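Local coordinates for protein putative ferredoxin (Hydrogenobacter thermophilus, PDB 7M1O) that carries a single [4Fe-4S] cluster and, as a ferredoxin, probably works as a small electron-transfer protein, at residues L3-D8 with I67-V72; C12-L17 with D31-V36; V22-K27 with P49-E54. All coordinates share one frame; numbering follows the deposited sequence.

Overall arrangement
From the N terminus the chain enters strand 3-7, whose last partner, strand 67-71, is reached only at the C terminus; contact 1 thus closes almost the whole chain into one loop, and contacts 2 and 3 nest inside it. Contact 2 joins the cysteine-bearing loop 12-17 to segment 31-36, beside the cluster. Contact 3 joins segment 22-27, which follows helix 17-21, to the start of helix 52-61. Contacts 2 and 3 cross along the chain, and they share the small sheet of strands 26-28 and 34-36. Tyr26 OH and Thr5 OG1, probably hydrogen-bonded, link contact 3 to contact 1, while Val7 packs on Ala34 between contacts 1 and 2.

Contact 1 (L3-D8 with I67-V72); sequences LRTMVD and IITEEV
Strands 3-7 and 67-71 run antiparallel, their short axes 166° apart, and a ladder of backbone hydrogen bonds joins them. Arg4 with Glu70 and Met6 with Ile68 are the hydrogen-bonded pairs. Arg4 N gives a nearly straight bond of 3.0 Å to Glu70 O, which it meets almost along the C=O axis. Ile68 N, by contrast, reaches Met6 O from above the carbonyl plane.

The charged interaction sits on the Arg4 and Glu70 face. Both chains start from the crowded position between backbone N and carbonyl carbon and then extend side by side. Glu70 OE2 is gripped side-on by two nitrogens, at 2.8 Å from Arg4 NE and a short 2.5 Å from Arg4 NH2. Guanidinium and carboxylate lie 17° apart, nearly coplanar, which suits NE using the anti lone pair of OE2. The Val72 side chain crosses that of Arg4 at about a right angle, Val72 CG1 3.5 Å from Arg4 NE, and Trp44 adds a cation-pi contact to Arg4.

On the opposite face the polar touch is hydroxyl to hydroxyl: Thr5 OG1 and Thr69 OG1 are hydrogen-bonded at 3.0 Å. Each has a further partner, Tyr26 OH for Thr5 and Thr59 OG1 for Thr69, so a chain of hydroxyls runs under the sheet.

Apolar contacts occur on both faces. Met6, extended beyond CG, lies alongside Ile68 and sets CE 3.6 Å from Ile68 CG1. Across the sheet, Leu3 CG rests on Thr69 CG2, and Val7 CG2 lies 4.4 Å from Ile67 CG1.

Val7 and Ile67 also touch the iron-sulfur cluster, so the cluster end of the sheet forms part of its pocket. In this chain strand 45-47 adds to the other edge of strand 3-7; pairing of the N- and C-terminal strands is characteristic of the ferredoxin fold.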
loop_
_atom_site.group_PDB
_atom_site.type_symbol
_atom_site.label_atom_id
_atom_site.label_comp_id
_atom_site.label_asym_id
_atom_site.label_seq_id
_atom_site.Cartn_x
_atom_site.Cartn_y
_atom_site.Cartn_z
ATOM N N LEU A 3 0.288 7.847 9.998
ATOM C CA LEU A 3 0.113 6.519 9.421
ATOM C C LEU A 3 1.174 6.239 8.363
ATOM O O LEU A 3 1.476 7.098 7.534
ATOM C CB LEU A 3 -1.283 6.391 8.808
ATOM C CG LEU A 3 -1.860 4.979 8.708
ATOM C CD1 LEU A 3 -2.181 4.433 10.093
ATOM C CD2 LEU A 3 -3.100 4.971 7.825
ATOM N N ARG A 4 1.742 5.036 8.402
ATOM C CA ARG A 4 2.660 4.582 7.360
ATOM C C ARG A 4 2.210 3.224 6.836
ATOM O O ARG A 4 1.501 2.491 7.525
ATOM C CB ARG A 4 4.099 4.506 7.880
ATOM C CG ARG A 4 4.350 3.479 8.977
ATOM C CD ARG A 4 5.839 3.393 9.287
ATOM N NE ARG A 4 6.155 2.355 10.264
ATOM C CZ ARG A 4 7.389 2.028 10.631
ATOM N NH1 ARG A 4 8.432 2.658 10.104
ATOM N NH2 ARG A 4 7.584 1.070 11.526
ATOM N N THR A 5 2.622 2.896 5.615
ATOM C CA THR A 5 2.177 1.668 4.966
ATOM C C THR A 5 3.261 1.095 4.053
ATOM O O THR A 5 4.123 1.824 3.558
ATOM C CB THR A 5 0.883 1.912 4.148
ATOM O OG1 THR A 5 0.420 0.679 3.582
ATOM C CG2 THR A 5 1.121 2.929 3.036
ATOM N N MET A 6 3.220 -0.221 3.856
ATOM C CA MET A 6 4.141 -0.905 2.954
ATOM C C MET A 6 3.426 -2.066 2.274
ATOM O O MET A 6 2.360 -2.487 2.720
ATOM C CB MET A 6 5.377 -1.417 3.709
ATOM C CG MET A 6 5.111 -2.530 4.730
ATOM S SD MET A 6 6.607 -3.464 5.127
ATOM C CE MET A 6 6.054 -4.481 6.492
ATOM N N VAL A 7 4.019 -2.575 1.199
ATOM C CA VAL A 7 3.502 -3.751 0.511
ATOM C C VAL A 7 4.510 -4.889 0.599
ATOM O O VAL A 7 5.694 -4.704 0.325
ATOM C CB VAL A 7 3.190 -3.457 -0.973
ATOM C CG1 VAL A 7 2.756 -4.727 -1.701
ATOM C CG2 VAL A 7 2.112 -2.391 -1.085
ATOM N N ASP A 8 4.030 -6.063 0.993
ATOM C CA ASP A 8 4.851 -7.264 1.023
ATOM C C ASP A 8 4.786 -7.949 -0.343
ATOM O O ASP A 8 3.804 -8.626 -0.644
ATOM C CB ASP A 8 4.376 -8.212 2.125
ATOM C CG ASP A 8 5.346 -9.349 2.379
ATOM O OD1 ASP A 8 6.200 -9.617 1.509
ATOM O OD2 ASP A 8 5.253 -9.977 3.454
ATOM N N ILE A 67 -0.566 -5.808 2.346
ATOM C CA ILE A 67 -0.401 -4.425 2.761
ATOM C C ILE A 67 -0.322 -4.338 4.277
ATOM O O ILE A 67 -1.270 -4.683 4.986
ATOM C CB ILE A 67 -1.550 -3.538 2.253
ATOM C CG1 ILE A 67 -1.668 -3.666 0.731
ATOM C CG2 ILE A 67 -1.314 -2.086 2.657
ATOM C CD1 ILE A 67 -2.806 -2.885 0.126
ATOM N N ILE A 68 0.827 -3.882 4.761
ATOM C CA ILE A 68 1.046 -3.675 6.182
ATOM C C ILE A 68 0.961 -2.186 6.471
ATOM O O ILE A 68 1.654 -1.387 5.846
ATOM C CB ILE A 68 2.408 -4.228 6.633
ATOM C CG1 ILE A 68 2.635 -5.629 6.051
ATOM C CG2 ILE A 68 2.503 -4.247 8.152
ATOM C CD1 ILE A 68 1.511 -6.610 6.316
ATOM N N THR A 69 0.094 -1.825 7.409
ATOM C CA THR A 69 -0.154 -0.430 7.756
ATOM C C THR A 69 -0.120 -0.290 9.270
ATOM O O THR A 69 -0.548 -1.192 9.988
ATOM C CB THR A 69 -1.519 0.053 7.213
ATOM O OG1 THR A 69 -1.507 0.013 5.780
ATOM C CG2 THR A 69 -1.829 1.471 7.669
ATOM N N GLU A 70 0.396 0.831 9.761
ATOM C CA GLU A 70 0.439 1.048 11.199
ATOM C C GLU A 70 0.517 2.522 11.573
ATOM O O GLU A 70 0.948 3.364 10.784
ATOM C CB GLU A 70 1.620 0.290 11.813
ATOM C CG GLU A 70 2.954 0.541 11.136
ATOM C CD GLU A 70 4.077 -0.294 11.728
ATOM O OE1 GLU A 70 3.803 -1.400 12.243
ATOM O OE2 GLU A 70 5.238 0.157 11.680
ATOM N N GLU A 71 0.078 2.813 12.792
ATOM C CA GLU A 71 0.118 4.158 13.347
ATOM C C GLU A 71 1.469 4.408 14.001
ATOM O O GLU A 71 1.938 3.595 14.798
ATOM C CB GLU A 71 -1.011 4.348 14.364
ATOM C CG GLU A 71 -2.242 5.044 13.808
ATOM C CD GLU A 71 -2.036 6.536 13.617
ATOM O OE1 GLU A 71 -1.269 7.139 14.397
ATOM O OE2 GLU A 71 -2.639 7.107 12.685
ATOM N N VAL A 72 2.093 5.531 13.655
ATOM C CA VAL A 72 3.398 5.888 14.201
ATOM C C VAL A 72 3.382 7.313 14.740
ATOM O O VAL A 72 4.311 7.740 15.428
ATOM C CB VAL A 72 4.507 5.752 13.140
ATOM C CG1 VAL A 72 4.692 4.293 12.748
ATOM C CG2 VAL A 72 4.189 6.599 11.918
ATOM O OXT VAL A 72 2.439 8.069 14.502
#

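Contact 2 (C12-L17 with D31-V36). With SF4 (iron/sulfur cluster), chain C.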
loop_
_atom_site.group_PDB
_atom_site.type_symbol
_atom_site.label_atom_id
_atom_site.label_comp_id
_atom_site.label_asym_id
_atom_site.label_seq_id
_atom_site.Cartn_x
_atom_site.Cartn_y
_atom_site.Cartn_z
ATOM N N CYS A 12 1.832 -10.580 -2.422
ATOM C CA CYS A 12 0.940 -9.857 -3.326
ATOM C C CYS A 12 0.553 -10.713 -4.527
ATOM O O CYS A 12 1.403 -11.356 -5.140
ATOM C CB CYS A 12 1.597 -8.563 -3.803
ATOM S SG CYS A 12 0.658 -7.684 -5.078
ATOM N N THR A 13 -0.735 -10.705 -4.861
ATOM C CA THR A 13 -1.259 -11.538 -5.939
ATOM C C THR A 13 -1.636 -10.711 -7.167
ATOM O O THR A 13 -2.312 -11.205 -8.072
ATOM C CB THR A 13 -2.485 -12.337 -5.466
ATOM O OG1 THR A 13 -3.493 -11.439 -4.992
ATOM C CG2 THR A 13 -2.093 -13.290 -4.343
ATOM N N SER A 14 -1.193 -9.457 -7.191
ATOM C CA SER A 14 -1.368 -8.582 -8.349
ATOM C C SER A 14 -2.836 -8.372 -8.708
ATOM O O SER A 14 -3.193 -8.312 -9.885
ATOM C CB SER A 14 -0.619 -9.154 -9.555
ATOM O OG SER A 14 0.760 -9.308 -9.267
ATOM N N CYS A 15 -3.680 -8.247 -7.689
ATOM C CA CYS A 15 -5.115 -8.095 -7.902
ATOM C C CYS A 15 -5.488 -6.674 -8.337
ATOM O O CYS A 15 -6.618 -6.427 -8.758
ATOM C CB CYS A 15 -5.871 -8.466 -6.630
ATOM S SG CYS A 15 -5.997 -7.123 -5.449
ATOM N N GLU A 16 -4.535 -5.754 -8.210
ATOM C CA GLU A 16 -4.648 -4.378 -8.709
ATOM C C GLU A 16 -5.554 -3.470 -7.874
ATOM O O GLU A 16 -5.775 -2.317 -8.242
ATOM C CB GLU A 16 -5.145 -4.364 -10.165
ATOM C CG GLU A 16 -4.404 -5.319 -11.100
ATOM C CD GLU A 16 -4.652 -5.028 -12.574
ATOM O OE1 GLU A 16 -5.272 -3.992 -12.892
ATOM O OE2 GLU A 16 -4.219 -5.839 -13.420
ATOM N N LEU A 17 -6.059 -3.964 -6.749
ATOM C CA LEU A 17 -7.017 -3.189 -5.963
ATOM C C LEU A 17 -6.400 -1.923 -5.381
ATOM O O LEU A 17 -6.945 -0.833 -5.542
ATOM C CB LEU A 17 -7.602 -4.034 -4.829
ATOM C CG LEU A 17 -8.631 -3.314 -3.949
ATOM C CD1 LEU A 17 -9.855 -2.903 -4.760
ATOM C CD2 LEU A 17 -9.040 -4.188 -2.774
ATOM N N ASP A 31 5.249 -5.279 -12.955
ATOM C CA ASP A 31 4.921 -6.651 -13.337
ATOM C C ASP A 31 3.613 -7.131 -12.711
ATOM O O ASP A 31 3.330 -8.328 -12.700
ATOM C CB ASP A 31 6.059 -7.592 -12.936
ATOM C CG ASP A 31 6.240 -7.687 -11.434
ATOM O OD1 ASP A 31 5.777 -6.776 -10.715
ATOM O OD2 ASP A 31 6.851 -8.673 -10.969
ATOM N N GLY A 32 2.826 -6.195 -12.190
ATOM C CA GLY A 32 1.560 -6.521 -11.558
ATOM C C GLY A 32 1.603 -6.385 -10.047
ATOM O O GLY A 32 0.595 -6.055 -9.424
ATOM N N ILE A 33 2.766 -6.643 -9.453
ATOM C CA ILE A 33 2.923 -6.532 -8.005
ATOM C C ILE A 33 2.903 -5.068 -7.587
ATOM O O ILE A 33 3.469 -4.210 -8.265
ATOM C CB ILE A 33 4.238 -7.180 -7.514
ATOM C CG1 ILE A 33 4.285 -8.665 -7.891
ATOM C CG2 ILE A 33 4.396 -7.011 -6.003
ATOM C CD1 ILE A 33 3.257 -9.530 -7.181
ATOM N N ALA A 34 2.251 -4.791 -6.464
ATOM C CA ALA A 34 2.122 -3.426 -5.972
ATOM C C ALA A 34 3.324 -3.014 -5.130
ATOM O O ALA A 34 4.022 -3.855 -4.564
ATOM C CB ALA A 34 0.846 -3.280 -5.162
ATOM N N GLU A 35 3.561 -1.708 -5.066
ATOM C CA GLU A 35 4.537 -1.131 -4.149
ATOM C C GLU A 35 4.091 0.285 -3.822
ATOM O O GLU A 35 3.381 0.907 -4.612
ATOM C CB GLU A 35 5.946 -1.131 -4.753
ATOM C CG GLU A 35 6.094 -0.283 -6.012
ATOM C CD GLU A 35 7.512 -0.286 -6.556
ATOM O OE1 GLU A 35 7.729 0.266 -7.656
ATOM O OE2 GLU A 35 8.411 -0.838 -5.885
ATOM N N VAL A 36 4.483 0.793 -2.659
ATOM C CA VAL A 36 4.155 2.169 -2.314
ATOM C C VAL A 36 4.909 3.084 -3.269
ATOM O O VAL A 36 5.965 2.717 -3.782
ATOM C CB VAL A 36 4.500 2.518 -0.852
ATOM C CG1 VAL A 36 3.693 1.648 0.106
ATOM C CG2 VAL A 36 5.990 2.377 -0.595
HETATM FE FE1 SF4 C . -1.281 -6.879 -4.200
HETATM FE FE2 SF4 C . -2.928 -6.565 -2.040
HETATM FE FE3 SF4 C . -3.974 -6.583 -4.561
HETATM FE FE4 SF4 C . -2.461 -4.460 -3.737
HETATM S S1 SF4 C . -4.471 -5.117 -2.891
HETATM S S2 SF4 C . -2.319 -5.549 -5.735
HETATM S S3 SF4 C . -0.939 -5.518 -2.405
HETATM S S4 SF4 C . -2.915 -8.307 -3.510
HETATM O O HOH W 1 2.372 -10.715 -11.361
#
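Cys12 SG is the best-held polar atom here, with three partners: one iron and two backbone N-H groups. Cys12 SG binds FE1 of the cluster at 2.3 Å. Within its own loop, Ser14 N donates to Cys12 SG at 3.3 Å. Across the contact, Ala34 N gives Cys12 SG a nearly straight N-H...S bond of 3.6 Å, 168° at the hydrogen. The thiolate gets there with SG anti to the backbone N (chi1 173°). Cys15 SG binds FE3 on the same loop and accepts from Leu17 N, whereas Ala34 lays its methyl against the cluster, CB facing FE4.

Ile33 fills the apolar side of the joint. Its CG2 packs on Cys12 CB, and CD1, swung round by chi2 of -67°, comes to 3.3 Å from both Cys12 O and Ser14 OG. An alanine here would lose CG1, CG2 and CD1, and would probably loosen the packing over Cys12 CB and with it the placement of the neighbouring Ala34 N-H.

Ser14, at left-handed backbone angles, sets its OG against the Gly32 carbonyl group, 3.1 Å from Gly32 C, and a water spans Ser14 OG and Asp31 O, donating to the latter. Asp31 closes an Asx turn, its OD1 accepting from Ile33 N and also salt-bridged to Arg29.

With two N-H dipoles aimed at Cys12 SG, the negative charge on this ligand is likely to be eased, which would favour the reduced cluster.

Contact 3 (V22-K27 with P49-E54); sequences VPEVYK and PELEQE
A turn after helix 17-21 faces the first turn of helix 52-61: segment 22-27 leaves the shorter helix at Val22 and curls before strand 26-28, while segment 49-54 winds into the longer one, with Leu51 as its N-cap residue. The contact thus fastens the small sheet side of the ferredoxin fold to its longer helix. The curl is held by Val22 O, which accepts from both Val25 N and Tyr26 N, each at 2.9 Å. Between the segments the backbones stay well apart, the nearest CA atoms being Val22 and Glu54 at 7.0 Å, so side chains do the meeting.

Leu51 is the central one. With CG anti to the carbonyl carbon it projects its two methyls into the curl: CD1 presses on Glu24 CB at 3.3 Å and also approaches Val25 CG2, while CD2 reaches Val22 CG1. Glu24 crosses Leu51 at about a right angle, and its bend at chi2 (93°) folds the carboxylate back over the leucine, CD 3.8 Å from Leu51 CD2. One helical turn on, Glu54 CB packs on Val22 CG2.

Val55 and Val58 of helix 52-61 continue this apolar surface beneath Val25, Val22 and Tyr26. Val25 divides its branches, CG2 going to Leu51 while CG1 sits over the centre of the Tyr26 ring, 3.4 Å above its plane.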
loop_
_atom_site.group_PDB
_atom_site.type_symbol
_atom_site.label_atom_id
_atom_site.label_comp_id
_atom_site.label_asym_id
_atom_site.label_seq_id
_atom_site.Cartn_x
_atom_site.Cartn_y
_atom_site.Cartn_z
ATOM N N VAL A 22 -6.142 3.667 -4.677
ATOM C CA VAL A 22 -5.354 4.723 -4.050
ATOM C C VAL A 22 -4.031 4.914 -4.791
ATOM O O VAL A 22 -2.965 4.588 -4.267
ATOM C CB VAL A 22 -5.077 4.407 -2.562
ATOM C CG1 VAL A 22 -4.509 5.629 -1.850
ATOM C CG2 VAL A 22 -6.352 3.943 -1.870
ATOM N N PRO A 23 -4.097 5.447 -6.020
ATOM C CA PRO A 23 -2.882 5.694 -6.805
ATOM C C PRO A 23 -1.968 6.729 -6.151
ATOM O O PRO A 23 -0.801 6.838 -6.522
ATOM C CB PRO A 23 -3.423 6.201 -8.146
ATOM C CG PRO A 23 -4.780 6.728 -7.841
ATOM C CD PRO A 23 -5.313 5.859 -6.743
ATOM N N GLU A 24 -2.501 7.475 -5.187
ATOM C CA GLU A 24 -1.702 8.429 -4.427
ATOM C C GLU A 24 -0.664 7.708 -3.569
ATOM O O GLU A 24 0.388 8.268 -3.261
ATOM C CB GLU A 24 -2.593 9.299 -3.532
ATOM C CG GLU A 24 -3.694 10.065 -4.261
ATOM C CD GLU A 24 -5.017 9.316 -4.295
ATOM O OE1 GLU A 24 -5.003 8.068 -4.293
ATOM O OE2 GLU A 24 -6.073 9.982 -4.319
ATOM N N VAL A 25 -0.967 6.466 -3.191
ATOM C CA VAL A 25 -0.137 5.715 -2.250
ATOM C C VAL A 25 0.521 4.491 -2.887
ATOM O O VAL A 25 1.677 4.189 -2.592
ATOM C CB VAL A 25 -0.966 5.256 -1.029
ATOM C CG1 VAL A 25 -0.114 4.442 -0.058
ATOM C CG2 VAL A 25 -1.560 6.459 -0.319
ATOM N N TYR A 26 -0.210 3.790 -3.749
ATOM C CA TYR A 26 0.281 2.545 -4.340
ATOM C C TYR A 26 0.353 2.617 -5.861
ATOM O O TYR A 26 -0.414 3.338 -6.496
ATOM C CB TYR A 26 -0.614 1.375 -3.927
ATOM C CG TYR A 26 -0.855 1.298 -2.440
ATOM C CD1 TYR A 26 0.069 0.698 -1.596
ATOM C CD2 TYR A 26 -2.007 1.829 -1.877
ATOM C CE1 TYR A 26 -0.148 0.629 -0.234
ATOM C CE2 TYR A 26 -2.232 1.764 -0.518
ATOM C CZ TYR A 26 -1.300 1.163 0.298
ATOM O OH TYR A 26 -1.526 1.100 1.650
ATOM N N LYS A 27 1.280 1.855 -6.433
ATOM C CA LYS A 27 1.426 1.771 -7.879
ATOM C C LYS A 27 1.817 0.361 -8.294
ATOM O O LYS A 27 2.391 -0.394 -7.509
ATOM C CB LYS A 27 2.479 2.764 -8.379
ATOM C CG LYS A 27 3.905 2.402 -7.980
ATOM C CD LYS A 27 4.903 3.487 -8.358
ATOM C CE LYS A 27 6.311 3.106 -7.923
ATOM N NZ LYS A 27 7.303 4.204 -8.120
ATOM N N PRO A 49 -2.598 12.730 5.667
ATOM C CA PRO A 49 -3.763 12.563 6.545
ATOM C C PRO A 49 -5.092 12.425 5.800
ATOM O O PRO A 49 -6.006 11.786 6.321
ATOM C CB PRO A 49 -3.749 13.842 7.396
ATOM C CG PRO A 49 -2.921 14.817 6.630
ATOM C CD PRO A 49 -1.893 13.997 5.924
ATOM N N GLU A 50 -5.199 13.002 4.606
ATOM C CA GLU A 50 -6.441 12.918 3.845
ATOM C C GLU A 50 -6.607 11.544 3.192
ATOM O O GLU A 50 -7.671 11.232 2.658
ATOM C CB GLU A 50 -6.506 14.020 2.777
ATOM C CG GLU A 50 -5.546 13.866 1.595
ATOM C CD GLU A 50 -4.138 14.353 1.890
ATOM O OE1 GLU A 50 -3.865 14.758 3.039
ATOM O OE2 GLU A 50 -3.304 14.330 0.961
ATOM N N LEU A 51 -5.558 10.727 3.245
ATOM C CA LEU A 51 -5.569 9.415 2.605
ATOM C C LEU A 51 -5.502 8.273 3.614
ATOM O O LEU A 51 -5.385 7.110 3.230
ATOM C CB LEU A 51 -4.403 9.303 1.619
ATOM C CG LEU A 51 -4.564 10.088 0.315
ATOM C CD1 LEU A 51 -3.241 10.169 -0.430
ATOM C CD2 LEU A 51 -5.635 9.458 -0.566
ATOM N N GLU A 52 -5.594 8.598 4.899
ATOM C CA GLU A 52 -5.458 7.591 5.944
ATOM C C GLU A 52 -6.567 6.541 5.890
ATOM O O GLU A 52 -6.289 5.344 5.910
ATOM C CB GLU A 52 -5.435 8.255 7.323
ATOM C CG GLU A 52 -4.099 8.906 7.662
ATOM C CD GLU A 52 -4.061 9.488 9.065
ATOM O OE1 GLU A 52 -4.827 9.017 9.931
ATOM O OE2 GLU A 52 -3.260 10.418 9.300
ATOM N N GLN A 53 -7.817 6.987 5.811
ATOM C CA GLN A 53 -8.947 6.064 5.826
ATOM C C GLN A 53 -8.991 5.209 4.564
ATOM O O GLN A 53 -9.342 4.032 4.622
ATOM C CB GLN A 53 -10.260 6.829 5.989
ATOM C CG GLN A 53 -10.420 7.463 7.361
ATOM C CD GLN A 53 -11.772 8.121 7.549
ATOM O OE1 GLN A 53 -12.758 7.733 6.922
ATOM N NE2 GLN A 53 -11.823 9.127 8.416
ATOM N N GLU A 54 -8.634 5.801 3.429
ATOM C CA GLU A 54 -8.536 5.055 2.179
ATOM C C GLU A 54 -7.486 3.953 2.305
ATOM O O GLU A 54 -7.728 2.800 1.938
ATOM C CB GLU A 54 -8.187 5.989 1.018
ATOM C CG GLU A 54 -9.322 6.910 0.595
ATOM C CD GLU A 54 -10.484 6.159 -0.029
ATOM O OE1 GLU A 54 -10.233 5.212 -0.806
ATOM O OE2 GLU A 54 -11.648 6.514 0.259
#